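Local atomic coordinates of DNA/pantothenate metabolism flavoprotein (Streptomyces sparsogenes DSM 40356, PDB entry 7CFU), a protein that binds flavin mononucleotide and, as an FMN-dependent cysteine decarboxylase, probably acts in biosynthesis by oxidatively decarboxylating a cysteine. Residues A[46-51]-A[193-198]. Sequence-based numbering, arbitrary orientation.
Sequences GTVGVQ and TALIQA
Leu195 meets Val48 and Val50 through a single methyl, CD1, which lies 3.6 Å from Val48 CG1 and 3.7 Å from Val50 CG2. No hydrogen bond runs between 46-51 and 193-198, so the contact rests on these apolar touches, and the buried surface is small, 98 Å² summed over both sides. Leu195 has CG anti to its carbonyl carbon (chi1 -65°), and its extended second torsion (168°) carries CD1 forward to the two valines. Both valines share one rotamer, with CG1 opposite the backbone N, yet they present different branches: Val48 offers CG1 (chi1 -175°), whereas Val50 offers CG2, the methyl beside its own N. A turn of the backbone that reorients Val50 is consistent with this change of branch: Val48 lies at the C-terminal end of helix 37-48, and Gly49, the first residue after it to leave helical angles, has positive phi. Helix 37-48 lies in sequence between 23-28 and 52-57, parallel neighbours in the sheet, and so forms a beta-alpha-beta crossover within the five-stranded parallel sheet, order 2-1-3-4-5, a flavodoxin-like arrangement; strand 52-57 is outermost within this chain. The contact joins the end of that crossover helix to the C-terminal helix 187-199. The backbones stay well apart, the nearest CA atoms, those of Val50 and Leu195, being separated by 8.7 Å; the side chains alone bridge the interval. Leu195 is buried, and Val101, on strand 101-107, and the loop residues Leu19 and Val22 also touch its side chain. On the opposing segment, Val50 is tied back to Leu44 of the crossover helix by backbone hydrogen bonding.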
loop_
_atom_site.group_PDB
_atom_site.type_symbol
_atom_site.label_atom_id
_atom_site.label_comp_id
_atom_site.label_asym_id
_atom_site.label_seq_id
_atom_site.Cartn_x
_atom_site.Cartn_y
_atom_site.Cartn_z
ATOM N N GLY A 46 2.091 15.004 -40.750
ATOM C CA GLY A 46 1.944 16.228 -41.519
ATOM C C GLY A 46 2.715 16.272 -42.820
ATOM O O GLY A 46 2.384 17.084 -43.689
ATOM N N THR A 47 3.730 15.425 -42.979
ATOM C CA THR A 47 4.556 15.399 -44.180
ATOM C C THR A 47 4.406 14.106 -44.968
ATOM O O THR A 47 4.229 14.144 -46.187
ATOM C CB THR A 47 6.041 15.610 -43.818
ATOM O OG1 THR A 47 6.224 16.888 -43.195
ATOM C CG2 THR A 47 6.914 15.523 -45.059
ATOM N N VAL A 48 4.471 12.953 -44.300
ATOM C CA VAL A 48 4.365 11.685 -45.017
ATOM C C VAL A 48 2.914 11.306 -45.278
ATOM O O VAL A 48 2.612 10.658 -46.286
ATOM C CB VAL A 48 5.095 10.583 -44.234
ATOM C CG1 VAL A 48 5.104 9.286 -45.017
ATOM C CG2 VAL A 48 6.499 11.026 -43.911
ATOM N N GLY A 49 1.998 11.692 -44.393
ATOM C CA GLY A 49 0.595 11.384 -44.572
ATOM C C GLY A 49 0.119 10.077 -43.973
ATOM O O GLY A 49 -0.963 9.606 -44.343
ATOM N N VAL A 50 0.882 9.478 -43.055
ATOM C CA VAL A 50 0.425 8.262 -42.392
ATOM C C VAL A 50 -0.713 8.604 -41.442
ATOM O O VAL A 50 -0.685 9.630 -40.749
ATOM C CB VAL A 50 1.579 7.572 -41.644
ATOM C CG1 VAL A 50 1.113 6.234 -41.098
ATOM C CG2 VAL A 50 2.781 7.403 -42.554
ATOM N N GLN A 51 -1.736 7.754 -41.417
ATOM C CA GLN A 51 -2.918 8.011 -40.607
ATOM C C GLN A 51 -3.084 7.093 -39.407
ATOM O O GLN A 51 -3.471 7.567 -38.341
ATOM C CB GLN A 51 -4.172 7.945 -41.489
ATOM C CG GLN A 51 -4.195 9.057 -42.527
ATOM C CD GLN A 51 -5.467 9.084 -43.346
ATOM O OE1 GLN A 51 -6.356 8.247 -43.174
ATOM N NE2 GLN A 51 -5.550 10.041 -44.265
ATOM N N THR A 193 10.923 4.458 -47.506
ATOM C CA THR A 193 11.082 3.225 -48.271
ATOM C C THR A 193 10.182 2.119 -47.727
ATOM O O THR A 193 9.502 1.417 -48.489
ATOM C CB THR A 193 12.551 2.793 -48.239
ATOM O OG1 THR A 193 13.364 3.832 -48.794
ATOM C CG2 THR A 193 12.759 1.504 -49.010
ATOM N N ALA A 194 10.164 1.957 -46.399
ATOM C CA ALA A 194 9.341 0.922 -45.776
ATOM C C ALA A 194 7.854 1.179 -45.993
ATOM O O ALA A 194 7.092 0.244 -46.255
ATOM C CB ALA A 194 9.657 0.834 -44.282
ATOM N N LEU A 195 7.415 2.436 -45.861
ATOM C CA LEU A 195 6.003 2.749 -46.075
ATOM C C LEU A 195 5.581 2.478 -47.514
ATOM O O LEU A 195 4.475 1.982 -47.762
ATOM C CB LEU A 195 5.725 4.203 -45.693
ATOM C CG LEU A 195 5.914 4.483 -44.201
ATOM C CD1 LEU A 195 5.911 5.963 -43.909
ATOM C CD2 LEU A 195 4.825 3.779 -43.404
ATOM N N ILE A 196 6.441 2.812 -48.477
ATOM C CA ILE A 196 6.119 2.572 -49.882
ATOM C C ILE A 196 6.154 1.083 -50.186
ATOM O O ILE A 196 5.271 0.552 -50.872
ATOM C CB ILE A 196 7.076 3.369 -50.788
ATOM C CG1 ILE A 196 6.683 4.846 -50.764
ATOM C CG2 ILE A 196 7.048 2.820 -52.206
ATOM C CD1 ILE A 196 7.824 5.783 -50.960
ATOM N N GLN A 197 7.170 0.387 -49.671
ATOM C CA GLN A 197 7.238 -1.060 -49.823
ATOM C C GLN A 197 5.990 -1.739 -49.270
ATOM O O GLN A 197 5.461 -2.674 -49.881
ATOM C CB GLN A 197 8.506 -1.572 -49.137
ATOM C CG GLN A 197 8.708 -3.065 -49.145
ATOM C CD GLN A 197 9.973 -3.464 -48.402
ATOM O OE1 GLN A 197 10.665 -2.622 -47.828
ATOM N NE2 GLN A 197 10.258 -4.755 -48.382
ATOM N N ALA A 198 5.487 -1.271 -48.126
ATOM C CA ALA A 198 4.262 -1.848 -47.580
ATOM C C ALA A 198 3.056 -1.489 -48.438
ATOM O O ALA A 198 2.160 -2.316 -48.639
ATOM C CB ALA A 198 4.050 -1.385 -46.142
#